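Local coordinates for protein glucosamine-6-phosphate deaminase (Bacillus subtilis, PDB 2BKX) that belongs to a family of sugar-phosphate enzymes with a Rossmann-like alpha/beta fold and binds fructose-6-phosphate, at residues A30-T36 with I61-D67; T126-G132 with S190-L196; I133-I139 with D217-L223; H138-N142 with T181-I187. One frame throughout, in Å; residues are numbered along the deposited sequence.

Contact 1 (A30-T36 with I61-D67); sequences AVLGLAT and ITTVNLD. With F6R (fructose -6-phosphate), chain C.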
# COMPACT_ATOMS: atom_id res chain seq x y z
N ALA A 30 -15.71 -2.78 7.54
CA ALA A 30 -14.38 -2.22 7.64
C ALA A 30 -14.00 -1.48 6.39
O ALA A 30 -14.47 -1.79 5.30
CB ALA A 30 -13.35 -3.27 7.91
N VAL A 31 -13.16 -0.48 6.59
CA VAL A 31 -12.51 0.27 5.55
C VAL A 31 -11.06 -0.22 5.50
O VAL A 31 -10.31 -0.04 6.46
CB VAL A 31 -12.54 1.80 5.83
CG1 VAL A 31 -11.84 2.53 4.70
CG2 VAL A 31 -14.00 2.27 5.96
N LEU A 32 -10.69 -0.83 4.38
CA LEU A 32 -9.34 -1.36 4.24
C LEU A 32 -8.55 -0.43 3.35
O LEU A 32 -8.96 -0.13 2.22
CB LEU A 32 -9.34 -2.75 3.56
CG LEU A 32 -10.32 -3.80 4.07
CD1 LEU A 32 -10.16 -5.04 3.21
CD2 LEU A 32 -10.11 -4.08 5.55
N GLY A 33 -7.38 -0.03 3.81
CA GLY A 33 -6.42 0.67 2.98
C GLY A 33 -5.53 -0.34 2.31
O GLY A 33 -4.99 -1.20 3.00
N LEU A 34 -5.38 -0.25 0.97
CA LEU A 34 -4.73 -1.29 0.21
C LEU A 34 -3.57 -0.72 -0.61
O LEU A 34 -3.49 0.48 -0.85
CB LEU A 34 -5.75 -1.98 -0.71
CG LEU A 34 -6.87 -2.72 0.07
CD1 LEU A 34 -7.83 -3.31 -0.97
CD2 LEU A 34 -6.33 -3.80 0.99
N ALA A 35 -2.70 -1.63 -1.01
CA ALA A 35 -1.46 -1.32 -1.71
C ALA A 35 -1.31 -2.18 -2.96
O ALA A 35 -1.87 -3.28 -3.04
CB ALA A 35 -0.28 -1.61 -0.80
N THR A 36 -0.57 -1.68 -3.94
CA THR A 36 -0.22 -2.44 -5.12
C THR A 36 1.27 -2.81 -5.07
O THR A 36 1.88 -2.77 -4.00
CB THR A 36 -0.57 -1.70 -6.39
OG1 THR A 36 0.23 -0.51 -6.42
CG2 THR A 36 -2.04 -1.34 -6.45
N ILE A 61 -17.43 -4.55 2.85
CA ILE A 61 -16.18 -3.82 2.97
C ILE A 61 -16.15 -2.62 2.05
O ILE A 61 -16.84 -2.56 1.03
CB ILE A 61 -14.90 -4.69 2.72
CG1 ILE A 61 -14.65 -5.03 1.24
CG2 ILE A 61 -14.89 -5.93 3.63
CD1 ILE A 61 -13.24 -5.54 0.97
N THR A 62 -15.37 -1.64 2.48
CA THR A 62 -14.97 -0.50 1.65
C THR A 62 -13.47 -0.53 1.56
O THR A 62 -12.82 -0.88 2.53
CB THR A 62 -15.43 0.83 2.29
OG1 THR A 62 -16.87 0.81 2.40
CG2 THR A 62 -14.97 2.02 1.52
N THR A 63 -12.91 -0.13 0.41
CA THR A 63 -11.45 -0.02 0.31
C THR A 63 -11.01 1.31 -0.26
O THR A 63 -11.72 1.92 -1.09
CB THR A 63 -10.85 -1.17 -0.53
OG1 THR A 63 -11.21 -1.06 -1.90
CG2 THR A 63 -11.33 -2.52 -0.02
N VAL A 64 -9.81 1.74 0.19
CA VAL A 64 -9.15 2.92 -0.37
C VAL A 64 -7.71 2.50 -0.68
O VAL A 64 -7.04 1.84 0.13
CB VAL A 64 -9.18 4.15 0.56
CG1 VAL A 64 -10.60 4.63 0.70
CG2 VAL A 64 -8.63 3.86 1.93
N ASN A 65 -7.24 2.85 -1.88
CA ASN A 65 -5.89 2.54 -2.27
C ASN A 65 -4.95 3.71 -2.02
O ASN A 65 -5.35 4.88 -2.06
CB ASN A 65 -5.82 2.10 -3.74
CG ASN A 65 -5.77 0.61 -3.89
OD1 ASN A 65 -4.67 0.03 -4.20
ND2 ASN A 65 -6.86 -0.03 -3.62
N LEU A 66 -3.68 3.39 -1.81
CA LEU A 66 -2.66 4.39 -1.56
C LEU A 66 -2.45 5.35 -2.69
O LEU A 66 -2.22 6.54 -2.48
CB LEU A 66 -1.32 3.71 -1.26
CG LEU A 66 -1.17 3.03 0.08
CD1 LEU A 66 0.06 2.12 0.11
CD2 LEU A 66 -1.04 4.05 1.19
N ASP A 67 -2.44 4.83 -3.91
CA ASP A 67 -1.85 5.60 -5.00
C ASP A 67 -2.31 5.20 -6.38
O ASP A 67 -2.93 4.14 -6.57
CB ASP A 67 -0.31 5.62 -4.89
CG ASP A 67 0.31 4.34 -4.55
OD1 ASP A 67 1.32 4.47 -3.81
OD2 ASP A 67 -0.12 3.22 -4.97
C1 F6R C . 2.01 0.49 -3.12
C2 F6R C . 2.92 1.68 -2.86
C3 F6R C . 4.45 1.66 -2.94
C4 F6R C . 5.06 0.24 -2.93
C5 F6R C . 6.58 0.23 -2.97
C6 F6R C . 7.13 -1.19 -3.01
O1 F6R C . 0.65 0.89 -3.37
O2 F6R C . 2.38 2.70 -2.52
O3 F6R C . 4.97 2.31 -1.79
O4 F6R C . 4.62 -0.42 -1.75
O5 F6R C . 7.08 0.99 -4.07
O6 F6R C . 6.74 -1.79 -4.26
P F6R C . 6.97 -3.36 -4.47
O1P F6R C . 6.01 -4.06 -3.55
O2P F6R C . 8.40 -3.62 -4.06
O3P F6R C . 6.69 -3.64 -5.90
O HOH W 1 2.75 1.39 -5.67

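Contact 2 (T126-G132 with S190-L196); sequences TDIQLLG and SKRILLL. With F6R (fructose -6-phosphate), chain C.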
# COMPACT_ATOMS: atom_id res chain seq x y z
N THR A 126 -9.18 4.66 7.67
CA THR A 126 -9.08 3.20 7.52
C THR A 126 -9.02 2.41 8.84
O THR A 126 -8.44 2.88 9.86
CB THR A 126 -7.86 2.87 6.63
OG1 THR A 126 -6.67 3.29 7.31
CG2 THR A 126 -7.97 3.57 5.31
N ASP A 127 -9.57 1.19 8.84
CA ASP A 127 -9.45 0.24 9.92
C ASP A 127 -8.10 -0.49 9.92
O ASP A 127 -7.57 -0.89 10.96
CB ASP A 127 -10.61 -0.75 9.91
CG ASP A 127 -11.90 -0.09 10.29
OD1 ASP A 127 -12.06 0.15 11.50
OD2 ASP A 127 -12.72 0.27 9.38
N ILE A 128 -7.59 -0.74 8.71
CA ILE A 128 -6.24 -1.24 8.56
C ILE A 128 -5.67 -0.63 7.28
O ILE A 128 -6.43 -0.42 6.34
CB ILE A 128 -6.16 -2.78 8.50
CG1 ILE A 128 -4.71 -3.28 8.66
CG2 ILE A 128 -6.83 -3.31 7.22
CD1 ILE A 128 -4.66 -4.79 8.84
N GLN A 129 -4.37 -0.38 7.26
CA GLN A 129 -3.72 0.15 6.06
C GLN A 129 -2.54 -0.77 5.75
O GLN A 129 -1.58 -0.85 6.53
CB GLN A 129 -3.24 1.58 6.26
CG GLN A 129 -2.47 2.14 5.07
CD GLN A 129 -3.32 2.30 3.84
OE1 GLN A 129 -4.21 3.15 3.84
NE2 GLN A 129 -3.03 1.55 2.78
N LEU A 130 -2.63 -1.49 4.62
CA LEU A 130 -1.53 -2.25 4.08
C LEU A 130 -0.53 -1.31 3.38
O LEU A 130 -0.92 -0.39 2.67
CB LEU A 130 -2.03 -3.29 3.09
CG LEU A 130 -2.97 -4.44 3.42
CD1 LEU A 130 -3.12 -5.41 2.22
CD2 LEU A 130 -2.50 -5.13 4.60
N LEU A 131 0.76 -1.55 3.61
CA LEU A 131 1.82 -0.78 3.00
C LEU A 131 2.89 -1.72 2.49
O LEU A 131 3.09 -2.81 3.01
CB LEU A 131 2.53 0.12 4.04
CG LEU A 131 1.74 1.18 4.69
CD1 LEU A 131 2.59 1.91 5.75
CD2 LEU A 131 1.17 2.18 3.68
N GLY A 132 3.57 -1.26 1.46
CA GLY A 132 4.92 -1.77 1.16
C GLY A 132 5.94 -0.69 1.45
O GLY A 132 5.60 0.36 2.02
N SER A 190 -4.69 5.81 10.03
CA SER A 190 -5.26 4.48 10.08
C SER A 190 -5.29 3.99 11.51
O SER A 190 -4.38 4.29 12.31
CB SER A 190 -4.44 3.50 9.29
OG SER A 190 -5.09 2.23 9.24
N LYS A 191 -6.25 3.15 11.82
CA LYS A 191 -6.27 2.53 13.14
C LYS A 191 -5.11 1.53 13.32
O LYS A 191 -4.63 1.32 14.41
CB LYS A 191 -7.61 1.82 13.35
CG LYS A 191 -8.79 2.72 13.68
CD LYS A 191 -10.06 1.86 14.01
CE LYS A 191 -11.02 2.52 15.01
NZ LYS A 191 -12.37 1.78 15.05
N ARG A 192 -4.71 0.89 12.24
CA ARG A 192 -3.76 -0.22 12.29
C ARG A 192 -2.98 -0.25 11.00
O ARG A 192 -3.59 -0.15 9.93
CB ARG A 192 -4.50 -1.56 12.45
CG ARG A 192 -3.61 -2.71 12.67
CD ARG A 192 -4.36 -4.00 12.89
NE ARG A 192 -3.38 -5.06 13.15
CZ ARG A 192 -3.70 -6.31 13.42
NH1 ARG A 192 -4.95 -6.70 13.43
NH2 ARG A 192 -2.73 -7.18 13.67
N ILE A 193 -1.66 -0.41 11.10
CA ILE A 193 -0.81 -0.46 9.91
C ILE A 193 -0.18 -1.84 9.79
O ILE A 193 0.28 -2.39 10.79
CB ILE A 193 0.23 0.67 9.92
CG1 ILE A 193 -0.53 2.04 9.73
CG2 ILE A 193 1.27 0.51 8.81
CD1 ILE A 193 0.22 3.25 9.94
N LEU A 194 -0.17 -2.37 8.58
CA LEU A 194 0.47 -3.65 8.27
C LEU A 194 1.45 -3.40 7.12
O LEU A 194 1.02 -3.18 5.99
CB LEU A 194 -0.60 -4.69 7.89
CG LEU A 194 -0.05 -6.04 7.45
CD1 LEU A 194 0.84 -6.65 8.50
CD2 LEU A 194 -1.21 -7.00 7.04
N LEU A 195 2.74 -3.37 7.45
CA LEU A 195 3.82 -3.11 6.51
C LEU A 195 4.44 -4.45 6.11
O LEU A 195 4.90 -5.21 6.96
CB LEU A 195 4.85 -2.15 7.10
CG LEU A 195 6.13 -1.93 6.31
CD1 LEU A 195 5.86 -1.34 4.96
CD2 LEU A 195 7.06 -1.06 7.10
N LEU A 196 4.47 -4.71 4.81
CA LEU A 196 4.98 -5.95 4.25
C LEU A 196 6.31 -5.66 3.52
O LEU A 196 6.38 -4.76 2.71
CB LEU A 196 3.99 -6.51 3.22
CG LEU A 196 2.56 -6.67 3.71
CD1 LEU A 196 1.65 -7.21 2.61
CD2 LEU A 196 2.52 -7.54 4.95
C1 F6R C . 2.01 0.49 -3.12
C2 F6R C . 2.92 1.68 -2.86
C3 F6R C . 4.45 1.66 -2.94
C4 F6R C . 5.06 0.24 -2.93
C5 F6R C . 6.58 0.23 -2.97
C6 F6R C . 7.13 -1.19 -3.01
O1 F6R C . 0.65 0.89 -3.37
O2 F6R C . 2.38 2.70 -2.52
O3 F6R C . 4.97 2.31 -1.79
O4 F6R C . 4.62 -0.42 -1.75
O5 F6R C . 7.08 0.99 -4.07
O6 F6R C . 6.74 -1.79 -4.26
P F6R C . 6.97 -3.36 -4.47
O1P F6R C . 6.01 -4.06 -3.55
O2P F6R C . 8.40 -3.62 -4.06
O3P F6R C . 6.69 -3.64 -5.90

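Contact 3 (I133-I139 with D217-L223); sequences IGRNGHI and DFPASAL. With F6R (fructose -6-phosphate), chain C.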
# COMPACT_ATOMS: atom_id res chain seq x y z
N ILE A 133 7.20 -0.93 1.10
CA ILE A 133 8.27 0.04 1.33
C ILE A 133 9.11 0.14 0.08
O ILE A 133 9.45 -0.86 -0.54
CB ILE A 133 9.14 -0.33 2.56
CG1 ILE A 133 9.98 0.84 3.02
CG2 ILE A 133 9.98 -1.57 2.34
CD1 ILE A 133 10.60 0.68 4.41
N GLY A 134 9.44 1.36 -0.29
CA GLY A 134 10.34 1.55 -1.40
C GLY A 134 11.75 1.18 -1.00
O GLY A 134 12.11 1.15 0.19
N ARG A 135 12.60 1.04 -2.02
CA ARG A 135 13.99 0.78 -1.78
C ARG A 135 14.60 1.92 -0.97
O ARG A 135 15.56 1.71 -0.22
CB ARG A 135 14.76 0.60 -3.10
CG ARG A 135 14.34 -0.60 -3.90
CD ARG A 135 15.01 -0.59 -5.29
NE ARG A 135 14.54 -1.72 -6.08
CZ ARG A 135 14.89 -2.02 -7.33
NH1 ARG A 135 14.36 -3.08 -7.90
NH2 ARG A 135 15.77 -1.28 -7.99
N ASN A 136 14.05 3.13 -1.14
CA ASN A 136 14.47 4.33 -0.46
C ASN A 136 13.64 4.69 0.78
O ASN A 136 13.72 5.80 1.30
CB ASN A 136 14.44 5.53 -1.42
CG ASN A 136 13.05 5.84 -1.93
OD1 ASN A 136 12.08 5.17 -1.56
ND2 ASN A 136 12.94 6.85 -2.78
N GLY A 137 12.81 3.76 1.25
CA GLY A 137 11.98 4.02 2.40
C GLY A 137 10.66 4.71 2.15
O GLY A 137 9.92 4.97 3.10
N HIS A 138 10.29 4.94 0.88
CA HIS A 138 9.00 5.55 0.65
C HIS A 138 7.87 4.66 1.14
O HIS A 138 7.98 3.45 1.16
CB HIS A 138 8.79 6.03 -0.80
CG HIS A 138 8.59 4.99 -1.85
ND1 HIS A 138 9.21 5.10 -3.07
CD2 HIS A 138 7.82 3.88 -1.93
CE1 HIS A 138 8.83 4.10 -3.85
NE2 HIS A 138 7.98 3.35 -3.18
N ILE A 139 6.78 5.30 1.51
CA ILE A 139 5.50 4.65 1.80
C ILE A 139 4.45 5.38 0.97
O ILE A 139 4.52 6.58 0.80
CB ILE A 139 5.16 4.57 3.30
CG1 ILE A 139 5.18 5.94 3.96
CG2 ILE A 139 6.12 3.61 4.00
CD1 ILE A 139 4.67 5.98 5.41
N ASP A 217 13.90 12.13 5.70
CA ASP A 217 14.74 11.54 4.68
C ASP A 217 14.42 10.06 4.47
O ASP A 217 14.78 9.50 3.43
CB ASP A 217 16.24 11.71 5.01
CG ASP A 217 17.16 11.42 3.82
OD1 ASP A 217 16.98 12.02 2.73
OD2 ASP A 217 18.07 10.58 3.96
N PHE A 218 13.75 9.42 5.43
CA PHE A 218 13.35 8.01 5.33
C PHE A 218 11.86 7.89 5.72
O PHE A 218 11.51 7.75 6.90
CB PHE A 218 14.21 7.16 6.24
CG PHE A 218 14.11 5.71 5.97
CD1 PHE A 218 14.70 5.16 4.86
CD2 PHE A 218 13.38 4.89 6.83
CE1 PHE A 218 14.58 3.82 4.60
CE2 PHE A 218 13.22 3.56 6.57
CZ PHE A 218 13.79 3.02 5.46
N PRO A 219 10.96 8.06 4.73
CA PRO A 219 9.53 8.22 5.01
C PRO A 219 8.92 7.17 5.94
O PRO A 219 8.12 7.50 6.80
CB PRO A 219 8.89 8.22 3.61
CG PRO A 219 9.97 8.78 2.72
CD PRO A 219 11.25 8.30 3.29
N ALA A 220 9.33 5.92 5.78
CA ALA A 220 8.75 4.84 6.58
C ALA A 220 9.04 5.04 8.09
O ALA A 220 8.39 4.43 8.93
CB ALA A 220 9.27 3.50 6.14
N SER A 221 10.03 5.85 8.43
CA SER A 221 10.34 6.12 9.82
C SER A 221 9.22 6.82 10.55
O SER A 221 9.16 6.77 11.78
CB SER A 221 11.64 6.91 9.95
OG SER A 221 11.51 8.26 9.61
N ALA A 222 8.30 7.46 9.81
CA ALA A 222 7.10 8.01 10.41
C ALA A 222 6.31 6.96 11.18
O ALA A 222 5.56 7.24 12.12
CB ALA A 222 6.22 8.64 9.36
N LEU A 223 6.43 5.71 10.77
CA LEU A 223 5.68 4.63 11.42
C LEU A 223 6.11 4.39 12.86
O LEU A 223 5.37 3.77 13.63
CB LEU A 223 5.86 3.35 10.62
CG LEU A 223 5.29 3.41 9.19
CD1 LEU A 223 5.56 2.13 8.45
CD2 LEU A 223 3.80 3.77 9.15
C1 F6R C . 2.01 0.49 -3.12
C2 F6R C . 2.92 1.68 -2.86
C3 F6R C . 4.45 1.66 -2.94
C4 F6R C . 5.06 0.24 -2.93
C5 F6R C . 6.58 0.23 -2.97
C6 F6R C . 7.13 -1.19 -3.01
O1 F6R C . 0.65 0.89 -3.37
O2 F6R C . 2.38 2.70 -2.52
O3 F6R C . 4.97 2.31 -1.79
O4 F6R C . 4.62 -0.42 -1.75
O5 F6R C . 7.08 0.99 -4.07
O6 F6R C . 6.74 -1.79 -4.26
P F6R C . 6.97 -3.36 -4.47
O1P F6R C . 6.01 -4.06 -3.55
O2P F6R C . 8.40 -3.62 -4.06
O3P F6R C . 6.69 -3.64 -5.90
O HOH W 2 15.84 7.38 1.96

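Contact 4 (H138-N142 with T181-I187); sequences HIGFN and TMGIQTI. With F6R (fructose -6-phosphate), chain C.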
# COMPACT_ATOMS: atom_id res chain seq x y z
N HIS A 138 10.29 4.94 0.88
CA HIS A 138 9.00 5.55 0.65
C HIS A 138 7.87 4.66 1.14
O HIS A 138 7.98 3.45 1.16
CB HIS A 138 8.79 6.03 -0.80
CG HIS A 138 8.59 4.99 -1.85
ND1 HIS A 138 9.21 5.10 -3.07
CD2 HIS A 138 7.82 3.88 -1.93
CE1 HIS A 138 8.83 4.10 -3.85
NE2 HIS A 138 7.98 3.35 -3.18
N ILE A 139 6.78 5.30 1.51
CA ILE A 139 5.50 4.65 1.80
C ILE A 139 4.45 5.38 0.97
O ILE A 139 4.52 6.58 0.80
CB ILE A 139 5.16 4.57 3.30
CG1 ILE A 139 5.18 5.94 3.96
CG2 ILE A 139 6.12 3.61 4.00
CD1 ILE A 139 4.67 5.98 5.41
N GLY A 140 3.52 4.65 0.42
CA GLY A 140 2.80 5.16 -0.74
C GLY A 140 3.82 5.63 -1.77
O GLY A 140 4.84 4.98 -1.96
N PHE A 141 3.59 6.79 -2.38
CA PHE A 141 4.65 7.45 -3.16
C PHE A 141 5.14 8.73 -2.49
O PHE A 141 5.53 9.72 -3.14
CB PHE A 141 4.24 7.69 -4.61
CG PHE A 141 4.21 6.45 -5.48
CD1 PHE A 141 3.21 6.33 -6.40
CD2 PHE A 141 5.20 5.47 -5.43
CE1 PHE A 141 3.18 5.25 -7.31
CE2 PHE A 141 5.16 4.37 -6.31
CZ PHE A 141 4.16 4.28 -7.24
N ASN A 142 5.13 8.69 -1.15
CA ASN A 142 5.75 9.75 -0.35
C ASN A 142 7.25 9.53 -0.31
O ASN A 142 7.71 8.66 0.42
CB ASN A 142 5.16 9.76 1.06
CG ASN A 142 3.69 10.03 1.05
OD1 ASN A 142 3.26 11.18 0.88
ND2 ASN A 142 2.90 9.00 1.27
N THR A 181 -0.82 10.23 -4.47
CA THR A 181 -0.63 9.35 -3.31
C THR A 181 -1.27 9.93 -2.05
O THR A 181 -1.24 11.13 -1.81
CB THR A 181 0.87 9.12 -3.05
OG1 THR A 181 1.04 8.14 -2.01
CG2 THR A 181 1.63 10.36 -2.74
N MET A 182 -1.86 9.04 -1.28
CA MET A 182 -2.19 9.34 0.11
C MET A 182 -0.95 9.88 0.76
O MET A 182 0.16 9.41 0.46
CB MET A 182 -2.55 8.09 0.84
CG MET A 182 -3.86 7.63 0.62
SD MET A 182 -4.08 6.19 1.75
CE MET A 182 -5.15 5.92 0.81
N GLY A 183 -1.09 10.88 1.63
CA GLY A 183 0.07 11.42 2.32
C GLY A 183 0.43 10.63 3.56
O GLY A 183 -0.24 9.66 3.95
N ILE A 184 1.53 11.04 4.17
CA ILE A 184 1.97 10.37 5.37
C ILE A 184 0.94 10.53 6.50
O ILE A 184 0.67 9.57 7.24
CB ILE A 184 3.37 10.82 5.79
CG1 ILE A 184 4.38 10.45 4.70
CG2 ILE A 184 3.77 10.24 7.14
CD1 ILE A 184 5.78 10.89 4.91
N GLN A 185 0.36 11.72 6.66
CA GLN A 185 -0.64 11.87 7.69
C GLN A 185 -1.89 11.05 7.36
O GLN A 185 -2.54 10.48 8.24
CB GLN A 185 -1.01 13.34 7.91
CG GLN A 185 -2.06 13.54 8.96
CD GLN A 185 -1.63 13.11 10.32
OE1 GLN A 185 -0.77 13.73 10.90
NE2 GLN A 185 -2.26 12.07 10.85
N THR A 186 -2.23 10.96 6.08
CA THR A 186 -3.36 10.12 5.66
C THR A 186 -3.15 8.66 6.11
O THR A 186 -4.05 7.97 6.61
CB THR A 186 -3.54 10.14 4.12
OG1 THR A 186 -3.29 11.46 3.60
CG2 THR A 186 -4.92 9.69 3.75
N ILE A 187 -1.92 8.18 5.91
CA ILE A 187 -1.55 6.81 6.32
C ILE A 187 -1.56 6.65 7.86
O ILE A 187 -2.12 5.69 8.41
CB ILE A 187 -0.18 6.46 5.72
CG1 ILE A 187 -0.28 6.35 4.19
CG2 ILE A 187 0.45 5.20 6.39
CD1 ILE A 187 1.06 6.35 3.48
C1 F6R C . 2.01 0.49 -3.12
C2 F6R C . 2.92 1.68 -2.86
C3 F6R C . 4.45 1.66 -2.94
C4 F6R C . 5.06 0.24 -2.93
C5 F6R C . 6.58 0.23 -2.97
C6 F6R C . 7.13 -1.19 -3.01
O1 F6R C . 0.65 0.89 -3.37
O2 F6R C . 2.38 2.70 -2.52
O3 F6R C . 4.97 2.31 -1.79
O4 F6R C . 4.62 -0.42 -1.75
O5 F6R C . 7.08 0.99 -4.07
O6 F6R C . 6.74 -1.79 -4.26
P F6R C . 6.97 -3.36 -4.47
O1P F6R C . 6.01 -4.06 -3.55
O2P F6R C . 8.40 -3.62 -4.06
O3P F6R C . 6.69 -3.64 -5.90

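Contact 1 (A30-T36 with I61-D67)
Leu34 and Thr63 meet on one face of two adjacent parallel strands, the outer members of the beta-alpha-beta unit formed by strand 31-34, helix 41-53 and strand 62-69 in this Rossmann-like fold. Leu34 CB lies against the amide end of Asn65, 3.7 Å from Asn65 ND2. CG follows beside the backbone N (chi1 -64°), which carries CD1 back across Thr63, 3.7 Å from Thr63 CG2, while the other branch turns to Leu130 of the next strand. A branched leucine thus serves both neighbours in the buried sheet, and the methyl of Thr63 gives it an apolar surface while Thr63 OG1 is held by His99. On the other face, Gly33 has no side chain, and Val64 CG2 lies 4.0 Å from Gly33 CA. Five backbone bonds zip the strands together, from Thr62 N to Ala30 O through to Leu66 N to Leu34 O. Beyond the last bond the chains part at the pocket, where Leu66 CD1 packs on Ala35 CB at 3.9 Å. There Thr36 N donates to F6R O1 at 2.9 Å, and F6R O1 in turn donates to Asp67 OD2 at 2.9 Å.

Contact 2 (T126-G132 with S190-L196)
Leu131 lies over its neighbours in strand 193-197: its CD1 reaches slantwise to Ile193 CG2 at 3.6 Å, and its CB sits 3.8 Å from Leu195 CD1. CG stands beside the backbone N (chi1 -63°), which sends CD1, one of its two methyls, to Ile193. On the other face Leu130 and Leu194 run side by side, although Leu130 is modelled in two conformers and the fine detail there is doubtful. Ile128 also lies alongside the extended chain of Arg192, CD1 against CD at 4.1 Å, so the arginine's aliphatic part is used for packing. These residues belong to the parallel core of the Rossmann-like sheet, where strand 128-131 is flanked by strands 31-34 and 193-197 and helix 9-26 covers the face of Ile128 and Leu130. At the start of the pairing, Arg192 O takes two donors: Gln129 N at 2.8 Å, and Ser190 OG at 2.9 Å from above the carbonyl plane. Leu194 N to Gln129 O, Leu131 N to Leu194 O and Leu196 N to Leu131 O continue the ladder. Ser190 OG also lies 2.7 Å from Thr126 OG1, so a small hydroxyl residue suits this tight entry. Asp127 OD1 makes a long salt bridge of 3.9 Å to Lys191 NZ at the surface; its OD1 also makes a salt bridge to Lys27, and OD2 accepts from the backbone N of Val31. At the pocket end Gly132 has no side chain, which lets F6R O4 come within 3.2 Å of Gly132 CA.

Contact 3 (I133-I139 with D217-L223)
A chi1 of -166° turns the Phe218 ring away from its own backbone N and over Gly137, whose CA lies over one ring face, 3.4 Å from Phe218 CE1. The contact joins the loop after strand 128-131 of this Rossmann-like fold to the loop between helix 203-211 and strand 229-234. Gly137 closes a type I beta turn that begins at Gly134; its positive phi and the ring above it both favour glycine. Ile133 has its CG1 anti to the backbone N (chi1 -164°); CD1 lands 3.6 Å from Ala220 CB, its side chain meeting Phe218 at about a right angle. Ile139 CG2 meets the same methyl from another direction, 3.8 Å from Ala220 CB; a small alanine lets both isoleucines reach it. The single direct hydrogen bond runs from Ala220 N to Gly137 O, 2.9 Å long but bent (132°), at the start of the 3-10 segment 219-223. Pro219 packs its ring against that same carbonyl, and a water donates to both Asn136 O and Asp217 O. Asn136 OD1 accepts from His138 N in an Asx turn, while Glu143 takes both Asn136 ND2 and His138 ND1, which fixes the rotation of the imidazole. Gly134 CA rests against one face of that ring, and in the ring plane His138 NE2 is hydrogen-bonded to F6R O5 at 2.7 Å.

Contact 4 (H138-N142 with T181-I187)
The sugar pocket has as one wall the turn 138-142, fastened from behind by Thr181, whose OG1 accepts from Phe141 N at 2.9 Å in an almost straight bond (174°). Thr181 OG1 is anti to its own N (chi1 -174°), which sends it toward the turn; its proton goes the other way, to Met182 O. On the pocket side Gly140 O accepts from F6R O3 at 2.7 Å. Gly140 has a positive phi, a backbone shape that glycine adopts easily, and its missing side chain leaves Thr181 OG1 room to approach. Asn142 makes the second link. Both hydrogens of its ND2 are used, one on Met182 O at 2.9 Å, lying in that carbonyl's plane, the other on Ile139 O at 2.9 Å. Asn142 N reaches Ile139 O as well, from the opposite face of the carbonyl plane. The contact therefore joins the turn to the end of strand 178-181 and the start of helix 184-188, with Gly183 at the N-cap, in this Rossmann-like fold. Asn142 OD1, by contrast, is buried with no partner. Ile184 CG1 sits over one face of the amide, 3.7 Å from Asn142 CG, and one helical turn later Ile187 CD1 reaches Ile139 CD1 at 4.1 Å. The Phe141 ring leads away from Thr181, its CD2 4.1 Å above one face of the His138 ring, offset toward the rim.

Overall arrangement
Contacts 1 and 2 lie in one sheet, their centres 9 Å apart, since strands 31-34 and 128-131 are neighbours; Gly33 N reaches Ile128 O where they meet. Contacts 3 and 4 start from the same loop after strand 128-131 and share His138 and Ile139, also with centres 9 Å apart. Contact 1 closes before the others open; contact 4 is nested within the loop closed by contact 2, while contact 3 alternates with contact 2. Contacts 1 and 3 are the most distant pair, with centres 19 Å apart, yet all four touch fructose-6-phosphate. The parallel core and the loops beyond its strand ends thus enclose one pocket from several sides.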